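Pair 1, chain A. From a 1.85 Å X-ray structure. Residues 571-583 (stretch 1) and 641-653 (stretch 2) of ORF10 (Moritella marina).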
# COMPACT_ATOMS: atom_id res chain seq x y z
N VAL A 571 11.87 -3.58 -23.60
CA VAL A 571 13.19 -4.22 -23.68
C VAL A 571 13.74 -4.39 -22.27
O VAL A 571 13.72 -3.45 -21.48
CB VAL A 571 14.17 -3.38 -24.53
CG1 VAL A 571 15.56 -4.01 -24.53
CG2 VAL A 571 13.63 -3.20 -25.95
N GLU A 572 14.26 -5.59 -21.98
CA GLU A 572 14.84 -5.87 -20.67
C GLU A 572 16.06 -5.00 -20.39
O GLU A 572 16.77 -4.56 -21.30
CB GLU A 572 15.22 -7.35 -20.58
CG GLU A 572 14.10 -8.30 -20.96
CD GLU A 572 14.42 -9.78 -20.70
OE1 GLU A 572 15.62 -10.16 -20.61
OE2 GLU A 572 13.45 -10.58 -20.61
N GLY A 573 16.28 -4.74 -19.10
CA GLY A 573 17.47 -4.03 -18.66
C GLY A 573 17.39 -2.53 -18.72
O GLY A 573 18.43 -1.87 -18.61
N ARG A 574 16.20 -1.95 -18.86
CA ARG A 574 16.04 -0.53 -19.10
C ARG A 574 15.47 0.17 -17.87
O ARG A 574 14.96 -0.47 -16.94
CB ARG A 574 15.14 -0.30 -20.31
CG ARG A 574 15.69 -0.89 -21.60
CD ARG A 574 16.89 -0.09 -22.11
NE ARG A 574 17.30 -0.52 -23.44
CZ ARG A 574 16.67 -0.20 -24.57
NH1 ARG A 574 15.59 0.56 -24.53
NH2 ARG A 574 17.12 -0.64 -25.74
N ASN A 575 15.56 1.49 -17.89
CA ASN A 575 15.07 2.37 -16.83
C ASN A 575 13.57 2.51 -17.07
O ASN A 575 13.11 3.41 -17.76
CB ASN A 575 15.78 3.72 -16.89
CG ASN A 575 15.38 4.67 -15.76
OD1 ASN A 575 14.58 4.33 -14.88
ND2 ASN A 575 15.93 5.88 -15.78
N VAL A 576 12.80 1.55 -16.55
CA VAL A 576 11.35 1.51 -16.69
C VAL A 576 10.76 1.42 -15.30
O VAL A 576 11.25 0.66 -14.45
CB VAL A 576 10.90 0.31 -17.55
CG1 VAL A 576 9.36 0.05 -17.45
CG2 VAL A 576 11.28 0.54 -19.00
N ALA A 577 9.70 2.19 -15.06
CA ALA A 577 8.99 2.18 -13.78
C ALA A 577 7.76 1.26 -13.82
O ALA A 577 7.14 1.06 -14.87
CB ALA A 577 8.56 3.59 -13.38
N VAL A 578 7.42 0.69 -12.67
CA VAL A 578 6.26 -0.18 -12.53
C VAL A 578 5.40 0.37 -11.40
O VAL A 578 5.87 0.45 -10.25
CB VAL A 578 6.66 -1.64 -12.25
CG1 VAL A 578 5.42 -2.54 -12.16
CG2 VAL A 578 7.60 -2.20 -13.35
N LEU A 579 4.18 0.81 -11.71
CA LEU A 579 3.26 1.32 -10.72
C LEU A 579 2.09 0.36 -10.63
O LEU A 579 1.50 0.03 -11.66
CB LEU A 579 2.76 2.73 -11.09
CG LEU A 579 3.82 3.77 -11.46
CD1 LEU A 579 3.12 5.05 -11.83
CD2 LEU A 579 4.78 4.01 -10.29
N VAL A 580 1.77 -0.11 -9.43
CA VAL A 580 0.65 -1.05 -9.28
C VAL A 580 -0.45 -0.36 -8.48
O VAL A 580 -0.28 -0.10 -7.28
CB VAL A 580 1.09 -2.36 -8.62
CG1 VAL A 580 -0.11 -3.30 -8.47
CG2 VAL A 580 2.20 -3.03 -9.46
N ALA A 581 -1.58 -0.10 -9.12
CA ALA A 581 -2.77 0.40 -8.45
C ALA A 581 -3.46 -0.74 -7.72
O ALA A 581 -3.78 -1.76 -8.33
CB ALA A 581 -3.72 1.04 -9.47
N MET A 582 -3.66 -0.59 -6.42
CA MET A 582 -4.22 -1.69 -5.65
C MET A 582 -4.68 -1.14 -4.31
O MET A 582 -4.38 -0.00 -3.95
CB MET A 582 -3.20 -2.82 -5.47
CG MET A 582 -1.85 -2.34 -4.90
SD MET A 582 -1.86 -2.09 -3.08
CE MET A 582 -1.59 -3.80 -2.53
N GLY A 583 -5.47 -1.95 -3.61
CA GLY A 583 -5.67 -1.82 -2.18
C GLY A 583 -5.32 -3.16 -1.54
O GLY A 583 -4.92 -4.10 -2.23
N ILE A 641 3.05 -9.03 0.77
CA ILE A 641 3.65 -7.69 0.82
C ILE A 641 3.40 -7.01 -0.52
O ILE A 641 3.97 -7.42 -1.54
CB ILE A 641 5.15 -7.77 1.14
CG1 ILE A 641 5.38 -8.58 2.43
CG2 ILE A 641 5.77 -6.39 1.21
CD1 ILE A 641 6.81 -9.01 2.65
N GLY A 642 2.59 -5.95 -0.53
CA GLY A 642 2.05 -5.45 -1.79
C GLY A 642 3.10 -4.97 -2.78
O GLY A 642 3.00 -5.24 -3.98
N ASN A 643 4.12 -4.25 -2.30
CA ASN A 643 5.07 -3.69 -3.25
C ASN A 643 5.89 -4.77 -3.95
O ASN A 643 6.48 -4.50 -5.00
CB ASN A 643 6.01 -2.68 -2.58
CG ASN A 643 7.02 -3.35 -1.66
OD1 ASN A 643 6.65 -3.85 -0.60
ND2 ASN A 643 8.30 -3.36 -2.06
N ILE A 644 5.92 -5.97 -3.40
CA ILE A 644 6.79 -6.98 -3.98
C ILE A 644 6.24 -7.43 -5.33
O ILE A 644 7.01 -7.84 -6.20
CB ILE A 644 7.00 -8.15 -3.00
CG1 ILE A 644 7.74 -7.62 -1.76
CG2 ILE A 644 7.81 -9.28 -3.66
CD1 ILE A 644 8.22 -8.71 -0.76
N MET A 645 4.93 -7.33 -5.54
CA MET A 645 4.43 -7.74 -6.86
C MET A 645 4.96 -6.82 -7.96
O MET A 645 5.26 -7.31 -9.07
CB MET A 645 2.90 -7.84 -6.85
CG MET A 645 2.12 -6.55 -6.87
SD MET A 645 0.34 -6.99 -6.85
CE MET A 645 -0.14 -6.12 -5.37
N ALA A 646 5.15 -5.53 -7.68
CA ALA A 646 5.80 -4.66 -8.67
C ALA A 646 7.26 -5.05 -8.86
O ALA A 646 7.75 -5.12 -9.99
CB ALA A 646 5.69 -3.19 -8.23
N SER A 647 7.96 -5.32 -7.75
CA SER A 647 9.36 -5.77 -7.81
C SER A 647 9.54 -7.04 -8.61
O SER A 647 10.59 -7.22 -9.25
CB SER A 647 9.88 -6.02 -6.39
OG SER A 647 10.01 -4.80 -5.71
N ARG A 648 8.57 -7.95 -8.57
CA ARG A 648 8.75 -9.22 -9.28
C ARG A 648 8.80 -9.00 -10.78
O ARG A 648 9.52 -9.73 -11.49
CB ARG A 648 7.62 -10.19 -8.93
CG ARG A 648 7.73 -10.80 -7.54
CD ARG A 648 6.61 -11.81 -7.33
NE ARG A 648 6.14 -11.82 -5.95
CZ ARG A 648 6.72 -12.52 -4.97
NH1 ARG A 648 7.79 -13.28 -5.24
NH2 ARG A 648 6.24 -12.46 -3.74
N ILE A 649 8.04 -8.03 -11.28
CA ILE A 649 8.11 -7.67 -12.70
C ILE A 649 9.44 -7.01 -13.02
O ILE A 649 10.11 -7.37 -14.00
CB ILE A 649 6.91 -6.77 -13.08
CG1 ILE A 649 5.65 -7.62 -13.20
CG2 ILE A 649 7.20 -5.98 -14.39
CD1 ILE A 649 5.74 -8.70 -14.31
N SER A 650 9.87 -6.05 -12.18
CA SER A 650 11.18 -5.42 -12.38
C SER A 650 12.32 -6.43 -12.31
O SER A 650 13.34 -6.26 -12.99
CB SER A 650 11.43 -4.34 -11.33
OG SER A 650 10.40 -3.36 -11.37
N ALA A 651 12.19 -7.46 -11.47
CA ALA A 651 13.25 -8.46 -11.42
C ALA A 651 13.21 -9.36 -12.65
O ALA A 651 14.27 -9.73 -13.18
CB ALA A 651 13.15 -9.29 -10.13
N LEU A 652 12.02 -9.70 -13.13
CA LEU A 652 11.89 -10.51 -14.33
C LEU A 652 12.46 -9.80 -15.55
O LEU A 652 13.10 -10.43 -16.41
CB LEU A 652 10.42 -10.86 -14.58
CG LEU A 652 10.09 -11.61 -15.87
CD1 LEU A 652 10.74 -13.00 -15.85
CD2 LEU A 652 8.57 -11.73 -16.10
N TRP A 653 12.25 -8.49 -15.66
CA TRP A 653 12.66 -7.72 -16.82
C TRP A 653 13.96 -6.97 -16.60
O TRP A 653 14.42 -6.27 -17.51
CB TRP A 653 11.55 -6.74 -17.22
CG TRP A 653 10.37 -7.40 -17.89
CD1 TRP A 653 9.37 -8.12 -17.29
CD2 TRP A 653 10.08 -7.40 -19.29
NE1 TRP A 653 8.48 -8.57 -18.24
CE2 TRP A 653 8.89 -8.14 -19.47
CE3 TRP A 653 10.71 -6.84 -20.42
CZ2 TRP A 653 8.31 -8.33 -20.73
CZ3 TRP A 653 10.14 -7.04 -21.66
CH2 TRP A 653 8.95 -7.77 -21.81
O HOH W 1 11.25 -0.93 -12.17

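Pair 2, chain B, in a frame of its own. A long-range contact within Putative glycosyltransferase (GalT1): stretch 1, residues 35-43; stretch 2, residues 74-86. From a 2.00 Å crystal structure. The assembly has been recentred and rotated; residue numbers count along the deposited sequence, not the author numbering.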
# COMPACT_ATOMS: atom_id res chain seq x y z
N PHE B 35 20.40 -37.44 16.29
CA PHE B 35 19.60 -36.49 15.54
C PHE B 35 20.00 -35.06 15.87
O PHE B 35 20.68 -34.81 16.86
CB PHE B 35 18.10 -36.68 15.81
CG PHE B 35 17.73 -36.58 17.27
CD1 PHE B 35 17.62 -35.35 17.90
CD2 PHE B 35 17.49 -37.72 18.00
CE1 PHE B 35 17.29 -35.27 19.23
CE2 PHE B 35 17.15 -37.65 19.34
CZ PHE B 35 17.04 -36.42 19.96
N GLU B 36 19.58 -34.14 15.01
CA GLU B 36 19.54 -32.74 15.35
C GLU B 36 18.09 -32.27 15.21
O GLU B 36 17.36 -32.69 14.31
CB GLU B 36 20.46 -31.92 14.44
CG GLU B 36 20.14 -31.99 12.96
CD GLU B 36 21.04 -31.11 12.11
OE1 GLU B 36 21.81 -30.30 12.67
OE2 GLU B 36 20.98 -31.22 10.87
N ILE B 37 17.68 -31.42 16.14
CA ILE B 37 16.39 -30.76 16.06
C ILE B 37 16.63 -29.34 15.62
O ILE B 37 17.31 -28.58 16.31
CB ILE B 37 15.66 -30.76 17.40
CG1 ILE B 37 15.41 -32.21 17.83
CG2 ILE B 37 14.36 -29.97 17.28
CD1 ILE B 37 14.95 -32.39 19.27
N ILE B 38 16.10 -28.99 14.46
CA ILE B 38 16.17 -27.64 13.95
C ILE B 38 14.85 -26.95 14.23
O ILE B 38 13.84 -27.22 13.59
CB ILE B 38 16.50 -27.62 12.47
CG1 ILE B 38 17.73 -28.49 12.22
CG2 ILE B 38 16.75 -26.19 11.99
CD1 ILE B 38 18.06 -28.67 10.78
N LEU B 39 14.87 -26.10 15.25
CA LEU B 39 13.72 -25.32 15.66
C LEU B 39 13.72 -24.02 14.89
O LEU B 39 14.60 -23.19 15.09
CB LEU B 39 13.80 -25.01 17.16
CG LEU B 39 13.43 -26.12 18.14
CD1 LEU B 39 13.59 -25.65 19.60
CD2 LEU B 39 12.01 -26.58 17.86
N ILE B 40 12.76 -23.82 13.99
CA ILE B 40 12.69 -22.54 13.29
C ILE B 40 11.59 -21.67 13.90
O ILE B 40 10.41 -21.83 13.59
CB ILE B 40 12.48 -22.69 11.76
CG1 ILE B 40 13.53 -23.62 11.15
CG2 ILE B 40 12.54 -21.32 11.09
CD1 ILE B 40 13.09 -25.08 11.12
N ASN B 41 12.00 -20.76 14.78
CA ASN B 41 11.05 -19.81 15.34
C ASN B 41 10.75 -18.75 14.29
O ASN B 41 11.60 -17.92 13.96
CB ASN B 41 11.59 -19.15 16.62
CG ASN B 41 10.78 -17.96 17.02
OD1 ASN B 41 9.56 -17.98 16.90
ND2 ASN B 41 11.44 -16.90 17.46
N ASP B 42 9.52 -18.77 13.79
CA ASP B 42 9.08 -17.91 12.68
C ASP B 42 8.50 -16.60 13.22
O ASP B 42 7.36 -16.23 12.91
CB ASP B 42 8.05 -18.70 11.85
CG ASP B 42 7.62 -17.99 10.57
OD1 ASP B 42 8.45 -17.33 9.91
OD2 ASP B 42 6.42 -18.10 10.23
N GLY B 43 9.27 -15.91 14.07
CA GLY B 43 8.83 -14.64 14.61
C GLY B 43 7.67 -14.75 15.58
O GLY B 43 6.81 -13.87 15.61
N ALA B 74 8.27 -20.97 4.40
CA ALA B 74 9.58 -20.36 4.56
C ALA B 74 10.32 -20.97 5.75
O ALA B 74 11.53 -21.17 5.69
CB ALA B 74 9.46 -18.85 4.72
N ALA B 75 9.60 -21.26 6.82
CA ALA B 75 10.21 -21.88 8.00
C ALA B 75 10.78 -23.26 7.66
O ALA B 75 11.89 -23.60 8.06
CB ALA B 75 9.20 -21.97 9.15
N ARG B 76 10.01 -24.07 6.94
CA ARG B 76 10.50 -25.41 6.60
C ARG B 76 11.68 -25.33 5.64
O ARG B 76 12.65 -26.08 5.77
CB ARG B 76 9.39 -26.26 5.99
CG ARG B 76 8.26 -26.59 6.96
CD ARG B 76 7.39 -27.72 6.43
NE ARG B 76 6.26 -28.01 7.31
CZ ARG B 76 5.03 -27.57 7.09
NH1 ARG B 76 4.80 -26.84 6.02
NH2 ARG B 76 4.04 -27.86 7.92
N ASN B 77 11.61 -24.42 4.67
CA ASN B 77 12.70 -24.26 3.70
C ASN B 77 14.01 -23.86 4.40
O ASN B 77 15.09 -24.29 4.01
CB ASN B 77 12.34 -23.24 2.61
CG ASN B 77 11.21 -23.72 1.69
OD1 ASN B 77 10.98 -24.92 1.55
ND2 ASN B 77 10.52 -22.77 1.04
N ALA B 78 13.90 -23.05 5.45
CA ALA B 78 15.07 -22.66 6.24
C ALA B 78 15.63 -23.89 6.94
O ALA B 78 16.85 -24.07 7.03
CB ALA B 78 14.70 -21.58 7.28
N GLY B 79 14.74 -24.74 7.43
CA GLY B 79 15.13 -25.99 8.06
C GLY B 79 15.90 -26.89 7.10
O GLY B 79 16.94 -27.45 7.45
N ILE B 80 15.36 -27.05 5.89
CA ILE B 80 16.01 -27.88 4.86
C ILE B 80 17.42 -27.37 4.53
O ILE B 80 18.35 -28.16 4.32
CB ILE B 80 15.16 -27.92 3.58
CG1 ILE B 80 13.80 -28.56 3.87
CG2 ILE B 80 15.89 -28.68 2.45
CD1 ILE B 80 12.81 -28.46 2.71
N THR B 81 17.55 -26.05 4.50
CA THR B 81 18.81 -25.39 4.17
C THR B 81 19.84 -25.59 5.28
O THR B 81 21.02 -25.84 5.00
CB THR B 81 18.58 -23.88 3.95
OG1 THR B 81 17.73 -23.71 2.81
CG2 THR B 81 19.89 -23.16 3.69
N TYR B 82 19.40 -25.48 6.53
CA TYR B 82 20.29 -25.62 7.68
C TYR B 82 20.63 -27.10 8.00
O TYR B 82 21.66 -27.40 8.62
CB TYR B 82 19.69 -24.89 8.89
CG TYR B 82 20.52 -24.95 10.16
CD1 TYR B 82 21.36 -23.89 10.52
CD2 TYR B 82 20.45 -26.05 11.02
CE1 TYR B 82 22.11 -23.94 11.69
CE2 TYR B 82 21.20 -26.11 12.18
CZ TYR B 82 22.03 -25.05 12.51
OH TYR B 82 22.76 -25.13 13.67
N ALA B 83 19.79 -28.02 7.55
CA ALA B 83 19.94 -29.44 7.88
C ALA B 83 21.25 -30.04 7.36
O ALA B 83 21.58 -29.89 6.19
CB ALA B 83 18.76 -30.23 7.34
N SER B 84 21.97 -30.75 8.21
CA SER B 84 23.17 -31.44 7.73
C SER B 84 23.07 -32.96 7.85
O SER B 84 24.06 -33.66 7.66
CB SER B 84 24.42 -30.90 8.43
OG SER B 84 24.22 -30.78 9.82
N GLY B 85 21.88 -33.47 8.14
CA GLY B 85 21.69 -34.90 8.28
C GLY B 85 21.68 -35.65 6.95
O GLY B 85 21.51 -35.05 5.89
N LYS B 86 21.86 -36.96 7.03
CA LYS B 86 21.72 -37.81 5.85
C LYS B 86 20.24 -38.03 5.54
O LYS B 86 19.87 -38.39 4.42
CB LYS B 86 22.42 -39.16 6.08
CG LYS B 86 22.21 -40.15 4.93
CD LYS B 86 23.21 -41.29 4.95
CE LYS B 86 22.91 -42.29 3.84
NZ LYS B 86 23.97 -43.33 3.73
O HOH W 2 22.98 -28.60 10.92

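What backbone arrangement do the two pairs share? In each, a strand lies across a helix and runs roughly against it: the N-to-C directions make an angle of 148° in pair 1 and 145° in pair 2, and the axes approach to 8.2 and 8.5 Å. Fourteen central residues superpose with an RMSD of 0.7 Å. A:Val578 falls on B:Ile38 with their CA atoms 0.1 Å apart, and A:Val580 on B:Ile40; on the helices, A:Met645 matches B:Ala78, A:Ala646 matches B:Gly79 and A:Ser650 matches B:Ala83. Because side chains alternate along a strand, A:Val576, A:Val578, A:Val580 and A:Met582 point toward the helix, as do their counterparts B:Glu36, B:Ile38, B:Ile40 and B:Asp42.

How is the space at the middle of the contact filled? Pair 1 sets two valines against an alanine: CB of A:Ala646 lies 4.0 Å from CG1 of A:Val578 and 3.7 Å from CG2 of A:Val580. Pair 2 has longer strand side chains and a glycine at the matching helix position. There CD1 of B:Ile40 reaches to 3.8 Å from CA of B:Gly79, and an ideal CB on that glycine would sit a tight 3.1 Å from the same CD1. CD1 of B:Ile38 comes within 3.7 Å of the B:Gly79 O atom. The bulk is thus shared differently, with a methyl on the helix in one pair and an extra carbon on each of the two strand residues in the other.

What happens toward the C-terminal end of the strand? In pair 1 the methionines meet, CE of A:Met582 standing 3.9 Å from CE of A:Met645, while CG1 of A:Val580 is 4.1 Å from SD of A:Met645. A:Met582 also lies over A:Gly642, its CE 4.1 Å from the glycine CA; an ideal CB there would clash with that CE at 2.9 Å. The matched residues in pair 2 are the smaller B:Asp42 and B:Ala78. Here B:Ala75 takes a large part in the packing, its CB 3.9 Å from CG2 of B:Ile40 and 4.4 Å from CB of B:Asp42.

How do polar groups join the other end? Both pairs use a water, but with different anchors. In pair 1 it donates to O of A:Val576 at 2.8 Å and accepts from OG of A:Ser650 at 2.7 Å, linking strand backbone to helix side chain. In pair 2 the carboxylate of B:Glu36, at the position of A:Val576, spans the gap itself: its OE2 accepts a nearly straight hydrogen bond from N of B:Ser84 at 2.9 Å, just beyond the helix. Water 2 donates to OE1 of B:Glu36 at 2.7 Å and to O of B:Tyr82 at 2.9 Å, and accepts from OG of B:Ser84 at 2.7 Å. Pair 1 makes its direct hydrogen bond before the strand, from N of A:Gly573 to O of A:Trp653 at 2.9 Å, through backbone atoms alone.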